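Local coordinates for protein rhizobiales Sp. Pch2 (Marine metagenome, PDB 6PB3) that probably uses ATP hydrolysis to remodel HORMA domain proteins and thereby helps regulate bacterial cGAS-like enzymes in immunity against bacteriophages, at residues A[35-38]-A[39-43]; A[92-95]-A[96-99]; A[134-137]-A[138-142]. All blocks are in the same frame, centred on the assembly; numbering follows the deposited sequence.

Contact 1 (A[35-38]-A[39-43]); sequences HKSR and LSKML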
loop_
_atom_site.group_PDB
_atom_site.type_symbol
_atom_site.label_atom_id
_atom_site.label_comp_id
_atom_site.label_asym_id
_atom_site.label_seq_id
_atom_site.Cartn_x
_atom_site.Cartn_y
_atom_site.Cartn_z
ATOM N N HIS A 35 -11.026 20.420 25.389
ATOM C CA HIS A 35 -11.179 18.973 25.547
ATOM C C HIS A 35 -11.559 18.605 26.979
ATOM O O HIS A 35 -12.359 17.682 27.196
ATOM C CB HIS A 35 -9.894 18.251 25.128
ATOM C CG HIS A 35 -9.375 18.664 23.784
ATOM N ND1 HIS A 35 -8.817 19.902 23.555
ATOM C CD2 HIS A 35 -9.350 18.015 22.593
ATOM C CE1 HIS A 35 -8.452 19.992 22.288
ATOM N NE2 HIS A 35 -8.764 18.861 21.682
ATOM N N LYS A 36 -10.999 19.324 27.962
ATOM C CA LYS A 36 -11.322 19.117 29.377
ATOM C C LYS A 36 -12.784 19.394 29.653
ATOM O O LYS A 36 -13.472 18.594 30.299
ATOM C CB LYS A 36 -10.489 20.048 30.274
ATOM C CG LYS A 36 -8.988 19.820 30.346
ATOM C CD LYS A 36 -8.354 20.892 31.277
ATOM C CE LYS A 36 -6.846 20.803 31.331
ATOM N NZ LYS A 36 -6.221 21.998 32.011
ATOM N N SER A 37 -13.254 20.563 29.213
ATOM C CA SER A 37 -14.642 20.968 29.423
ATOM C C SER A 37 -15.618 19.975 28.798
ATOM O O SER A 37 -16.594 19.561 29.434
ATOM C CB SER A 37 -14.856 22.366 28.841
ATOM O OG SER A 37 -16.232 22.661 28.688
ATOM N N ARG A 38 -15.382 19.588 27.542
ATOM C CA ARG A 38 -16.304 18.659 26.891
ATOM C C ARG A 38 -16.273 17.291 27.564
ATOM O O ARG A 38 -17.322 16.705 27.854
ATOM C CB ARG A 38 -15.976 18.526 25.405
ATOM C CG ARG A 38 -16.174 19.788 24.616
ATOM C CD ARG A 38 -15.788 19.564 23.142
ATOM N NE ARG A 38 -15.761 20.834 22.429
ATOM C CZ ARG A 38 -15.289 21.001 21.197
ATOM N NH1 ARG A 38 -14.797 19.977 20.516
ATOM N NH2 ARG A 38 -15.316 22.202 20.645
ATOM N N LEU A 39 -15.076 16.772 27.836
ATOM C CA LEU A 39 -14.995 15.480 28.504
ATOM C C LEU A 39 -15.662 15.543 29.866
ATOM O O LEU A 39 -16.471 14.674 30.208
ATOM C CB LEU A 39 -13.532 15.030 28.616
ATOM C CG LEU A 39 -13.311 13.665 29.272
ATOM C CD1 LEU A 39 -14.129 12.607 28.509
ATOM C CD2 LEU A 39 -11.819 13.248 29.371
ATOM N N SER A 40 -15.384 16.602 30.637
ATOM C CA SER A 40 -15.932 16.690 31.986
ATOM C C SER A 40 -17.450 16.832 31.952
ATOM O O SER A 40 -18.168 16.206 32.744
ATOM C CB SER A 40 -15.284 17.869 32.747
ATOM O OG SER A 40 -16.126 18.312 33.784
ATOM N N LYS A 41 -17.961 17.687 31.071
ATOM C CA LYS A 41 -19.398 17.929 31.076
ATOM C C LYS A 41 -20.172 16.725 30.533
ATOM O O LYS A 41 -21.268 16.417 31.023
ATOM C CB LYS A 41 -19.706 19.197 30.284
ATOM C CG LYS A 41 -19.202 20.502 30.943
ATOM C CD LYS A 41 -19.286 21.660 29.949
ATOM C CE LYS A 41 -19.125 23.037 30.623
ATOM N NZ LYS A 41 -19.322 24.110 29.596
HETATM N N MSE A 42 -19.629 16.032 29.528
HETATM C CA MSE A 42 -20.319 14.865 28.950
HETATM C C MSE A 42 -20.440 13.748 29.984
HETATM O O MSE A 42 -21.498 13.118 30.133
HETATM C CB MSE A 42 -19.587 14.347 27.701
HETATM C CG MSE A 42 -20.318 13.227 26.953
HETATM SE SE MSE A 42 -22.112 13.728 26.298
HETATM C CE MSE A 42 -23.189 12.932 27.589
ATOM N N LEU A 43 -19.334 13.512 30.694
ATOM C CA LEU A 43 -19.343 12.563 31.800
ATOM C C LEU A 43 -20.387 12.945 32.848
ATOM O O LEU A 43 -21.113 12.079 33.356
ATOM C CB LEU A 43 -17.943 12.478 32.423
ATOM C CG LEU A 43 -16.826 11.711 31.689
ATOM C CD1 LEU A 43 -15.439 12.111 32.209
ATOM C CD2 LEU A 43 -17.023 10.174 31.813
#

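Contact 2 (A[92-95]-A[96-99]); sequences ETIG and DDVA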
loop_
_atom_site.group_PDB
_atom_site.type_symbol
_atom_site.label_atom_id
_atom_site.label_comp_id
_atom_site.label_asym_id
_atom_site.label_seq_id
_atom_site.Cartn_x
_atom_site.Cartn_y
_atom_site.Cartn_z
ATOM N N GLU A 92 -7.166 9.997 32.813
ATOM C CA GLU A 92 -6.840 9.522 34.152
ATOM C C GLU A 92 -7.047 10.572 35.225
ATOM O O GLU A 92 -7.014 10.230 36.409
ATOM C CB GLU A 92 -5.388 9.056 34.218
ATOM C CG GLU A 92 -5.095 7.777 33.448
ATOM C CD GLU A 92 -3.629 7.394 33.568
ATOM O OE1 GLU A 92 -2.833 8.251 34.010
ATOM O OE2 GLU A 92 -3.268 6.247 33.224
ATOM N N THR A 93 -7.227 11.836 34.857
ATOM C CA THR A 93 -7.368 12.880 35.861
ATOM C C THR A 93 -8.682 13.645 35.792
ATOM O O THR A 93 -9.040 14.301 36.779
ATOM C CB THR A 93 -6.207 13.880 35.755
ATOM O OG1 THR A 93 -6.166 14.436 34.432
ATOM C CG2 THR A 93 -4.895 13.177 36.049
ATOM N N ILE A 94 -9.414 13.557 34.677
ATOM C CA ILE A 94 -10.606 14.370 34.450
ATOM C C ILE A 94 -11.685 14.117 35.490
ATOM O O ILE A 94 -12.557 14.972 35.695
ATOM C CB ILE A 94 -11.139 14.109 33.022
ATOM C CG1 ILE A 94 -12.097 15.212 32.577
ATOM C CG2 ILE A 94 -11.795 12.727 32.922
ATOM C CD1 ILE A 94 -11.488 16.603 32.691
ATOM N N GLY A 95 -11.646 12.966 36.163
ATOM C CA GLY A 95 -12.634 12.653 37.175
ATOM C C GLY A 95 -12.623 13.615 38.345
ATOM O O GLY A 95 -13.645 13.768 39.022
ATOM N N ASP A 96 -11.491 14.283 38.581
ATOM C CA ASP A 96 -11.443 15.328 39.591
ATOM C C ASP A 96 -12.305 16.507 39.188
ATOM O O ASP A 96 -12.985 17.108 40.028
ATOM C CB ASP A 96 -10.003 15.785 39.801
ATOM C CG ASP A 96 -9.860 16.670 41.005
ATOM O OD1 ASP A 96 -9.718 16.117 42.113
ATOM O OD2 ASP A 96 -9.906 17.910 40.849
ATOM N N ASP A 97 -12.259 16.873 37.907
ATOM C CA ASP A 97 -13.129 17.923 37.395
ATOM C C ASP A 97 -14.603 17.529 37.492
ATOM O O ASP A 97 -15.445 18.351 37.873
ATOM C CB ASP A 97 -12.752 18.221 35.949
ATOM C CG ASP A 97 -13.020 19.649 35.566
ATOM O OD1 ASP A 97 -14.204 20.051 35.576
ATOM O OD2 ASP A 97 -12.040 20.370 35.275
ATOM N N VAL A 98 -14.944 16.288 37.129
ATOM C CA VAL A 98 -16.342 15.869 37.180
ATOM C C VAL A 98 -16.833 15.871 38.618
ATOM O O VAL A 98 -17.974 16.253 38.901
ATOM C CB VAL A 98 -16.529 14.481 36.550
ATOM C CG1 VAL A 98 -18.007 14.089 36.599
ATOM C CG2 VAL A 98 -15.959 14.426 35.106
ATOM N N ALA A 99 -15.979 15.421 39.541
ATOM C CA ALA A 99 -16.328 15.401 40.952
ATOM C C ALA A 99 -16.627 16.803 41.450
ATOM O O ALA A 99 -17.585 17.014 42.206
ATOM C CB ALA A 99 -15.191 14.779 41.755
#

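Contact 3 (A[134-137]-A[138-142]); sequences HTVS and EARKL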
loop_
_atom_site.group_PDB
_atom_site.type_symbol
_atom_site.label_atom_id
_atom_site.label_comp_id
_atom_site.label_asym_id
_atom_site.label_seq_id
_atom_site.Cartn_x
_atom_site.Cartn_y
_atom_site.Cartn_z
ATOM N N HIS A 134 -18.161 -5.923 37.411
ATOM C CA HIS A 134 -17.755 -5.166 38.589
ATOM C C HIS A 134 -18.288 -3.742 38.523
ATOM O O HIS A 134 -18.830 -3.226 39.509
ATOM C CB HIS A 134 -16.231 -5.174 38.712
ATOM C CG HIS A 134 -15.714 -4.523 39.961
ATOM N ND1 HIS A 134 -15.011 -3.338 39.943
ATOM C CD2 HIS A 134 -15.791 -4.895 41.262
ATOM C CE1 HIS A 134 -14.677 -3.005 41.178
ATOM N NE2 HIS A 134 -15.138 -3.933 41.997
ATOM N N THR A 135 -18.170 -3.102 37.358
ATOM C CA THR A 135 -18.631 -1.727 37.218
ATOM C C THR A 135 -20.120 -1.612 37.520
ATOM O O THR A 135 -20.546 -0.697 38.237
ATOM C CB THR A 135 -18.323 -1.221 35.814
ATOM O OG1 THR A 135 -16.928 -1.399 35.545
ATOM C CG2 THR A 135 -18.671 0.248 35.687
ATOM N N VAL A 136 -20.921 -2.552 37.007
ATOM C CA VAL A 136 -22.355 -2.557 37.287
ATOM C C VAL A 136 -22.611 -2.717 38.781
ATOM O O VAL A 136 -23.424 -1.993 39.368
ATOM C CB VAL A 136 -23.050 -3.664 36.471
ATOM C CG1 VAL A 136 -24.512 -3.791 36.869
ATOM C CG2 VAL A 136 -22.911 -3.392 34.977
ATOM N N SER A 137 -21.920 -3.663 39.418
ATOM C CA SER A 137 -22.135 -3.907 40.842
ATOM C C SER A 137 -21.828 -2.660 41.667
ATOM O O SER A 137 -22.641 -2.232 42.495
ATOM C CB SER A 137 -21.280 -5.091 41.302
ATOM O OG SER A 137 -21.351 -5.258 42.705
ATOM N N GLU A 138 -20.660 -2.057 41.446
ATOM C CA GLU A 138 -20.284 -0.870 42.206
ATOM C C GLU A 138 -21.247 0.282 41.951
ATOM O O GLU A 138 -21.601 1.019 42.877
ATOM C CB GLU A 138 -18.854 -0.464 41.866
ATOM C CG GLU A 138 -17.811 -1.311 42.569
ATOM C CD GLU A 138 -17.940 -1.228 44.080
ATOM O OE1 GLU A 138 -17.989 -0.096 44.614
ATOM O OE2 GLU A 138 -18.015 -2.295 44.728
ATOM N N ALA A 139 -21.695 0.445 40.704
ATOM C CA ALA A 139 -22.631 1.521 40.394
ATOM C C ALA A 139 -23.972 1.318 41.095
ATOM O O ALA A 139 -24.641 2.293 41.458
ATOM C CB ALA A 139 -22.824 1.631 38.882
ATOM N N ARG A 140 -24.386 0.060 41.287
ATOM C CA ARG A 140 -25.614 -0.213 42.036
ATOM C C ARG A 140 -25.462 0.180 43.499
ATOM O O ARG A 140 -26.378 0.765 44.093
ATOM C CB ARG A 140 -25.995 -1.692 41.923
ATOM C CG ARG A 140 -26.676 -2.079 40.611
ATOM C CD ARG A 140 -26.931 -3.582 40.522
ATOM N NE ARG A 140 -27.411 -3.971 39.198
ATOM C CZ ARG A 140 -27.145 -5.143 38.624
ATOM N NH1 ARG A 140 -26.394 -6.035 39.260
ATOM N NH2 ARG A 140 -27.615 -5.419 37.412
ATOM N N LYS A 141 -24.317 -0.146 44.101
ATOM C CA LYS A 141 -24.038 0.289 45.465
ATOM C C LYS A 141 -24.118 1.806 45.583
ATOM O O LYS A 141 -24.696 2.333 46.540
ATOM C CB LYS A 141 -22.663 -0.219 45.898
ATOM C CG LYS A 141 -22.130 0.421 47.168
ATOM C CD LYS A 141 -20.768 -0.142 47.555
ATOM C CE LYS A 141 -20.278 0.462 48.869
ATOM N NZ LYS A 141 -19.016 -0.163 49.364
ATOM N N LEU A 142 -23.564 2.520 44.609
ATOM C CA LEU A 142 -23.597 3.976 44.607
ATOM C C LEU A 142 -25.010 4.507 44.390
ATOM O O LEU A 142 -25.282 5.684 44.629
ATOM C CB LEU A 142 -22.661 4.523 43.530
ATOM C CG LEU A 142 -21.194 4.150 43.715
ATOM C CD1 LEU A 142 -20.338 4.993 42.798
ATOM C CD2 LEU A 142 -20.778 4.324 45.166
#

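Contact 1 (A[35-38]-A[39-43])
The backbone N of K41 donates to the carbonyl O of S37 at 2.8 Å, with an N-H...O angle of 159°. The same oxygen is flanked by the K41 side chain, whose CB and CG each lie 3.2 Å from S37 O. The aliphatic part of K41 then runs past the serine hydroxyl, and its CD and CE both approach S37 OG at 3.5 Å. The torsions explain this: K41 has CG anti to its carbonyl carbon (chi1 -68°) and an extended chain beyond it, while the hydroxyl of S37 lies beside the S37 carbonyl carbon. The ammonium finds its hydrogen bonds across the subunit boundary, on the carbonyls of L281 and Y284 of the second subunit. R38 also packs there, on S278 of that subunit.

Both segments belong to helix 33-47, which packs against the P-loop NTPase sheet of this AAA ATPase. Its regular i to i+4 bonds continue on either side of K41: S40 N reaches K36 O at 2.8 Å and M42 N reaches R38 O at 2.9 Å. L39 turns its side chain onto strands 76-81 and 219-223. S40 faces helix 95-102, and its buried OG is hydrogen-bonded to both D97 and R101. K36 NZ bonds to the carbonyls of L26 and L29.

Contact 2 (A[92-95]-A[96-99])
D96 gives its backbone N-H to the carbonyl O of T93 at 3.0 Å. This bond spans three residues, and the donor sits above the carbonyl plane, 37° out of it. It lies where the chain passes from helix 87-93, which begins with the last residues of the probable Walker A motif, into helix 95-102. V98 and A99 then have i to i+4 bonds. V98 N meets I94 O at 3.1 Å, in the carbonyl plane, and A99 N meets G95 O at 2.9 Å.

The side chains add packing. I94 has CG1 anti to the backbone N (chi1 -163°), and its CD1 comes within 3.9 Å of D97 CB as the two side chains cross obliquely. V98 CG2 lies 3.5 Å from I94 O.

Other polar atoms find their partners outside this turn. The carbonyl O of E92 is bonded to the hydroxyl of Y17. T93 OG1 bonds to the carbonyl of E89. D96 OD1 accepts from the backbone N of D19. D97 OD1 forms a salt bridge with R101, one turn further along. Two carboxylates in the first turn of helix 95-102, each with a donor, are probably ionised and may interact favourably with the positive end of the helix dipole.

Contact 3 (A[134-137]-A[138-142])
The backbone is regular alpha helix, with E138 N bonded to H134 O at 2.9 Å and almost straight, at an N-H...O angle of 176°, and with three further i to i+4 bonds carrying the turn on to K141. Two side-chain pairs, each four residues apart, lie alongside these bonds.

H134 and E138 point the same way. The CG methylene of E138 sits over one face of the imidazole, 4.0 Å from the ring centroid, in a CH-pi contact. It is shifted toward the rim, so that H134 CE1 and NE2 are both 3.8 Å from E138 CG. E138 bends at chi2, and its carboxylate plane is 32° from the ring plane. H134 NE2 and E138 OE2 remain 4.3 Å apart, so the pair meets through carbon. Any electrostatic attraction would depend on the charge of the histidine.

V136 and R140 also run side by side. V136 CG1 lies over one face of the R140 guanidinium, at its centre, 3.4 Å from R140 CZ. The valine methyl is put there by its position anti to the backbone N (chi1 173°). R140 also lays its CG against V136 O at 3.5 Å.

These turns are the C-terminal part of helix 124-141, one of the helices packed on the AAA sheet. H134 meets the ring of F11 and touches L109, and E138 touches V153. T135 faces strands 105-111 and 151-157, and its OG1 bonds back to the carbonyl of A131. V136 packs on helix 179-192, while A139 rests on L195 and P196, just before strand 197-203.

In the fold
From the N terminus the three contacts come in series, and none nests in or crosses another. Each closes only a helical turn. Contact 1 belongs to helix 33-47, contact 2 joins helix 87-93 to helix 95-102, and contact 3 lies in the C-terminal part of helix 124-141. Contacts 1 and 2 touch, with centres 9 Å apart. L39 CD2 packs on I94 CG2 at 3.6 Å, and V98 CG2 lies against the carbonyl of S40, so the first helix is tied to the helices following strand 76-81. Contact 3 stands apart, about 11 Å from either at the nearest atoms. It packs on strands 105-111 and 151-157 of the sheet whose strands 76-81 and 219-223 meet contact 1 and whose strand 15-17 meets contact 2.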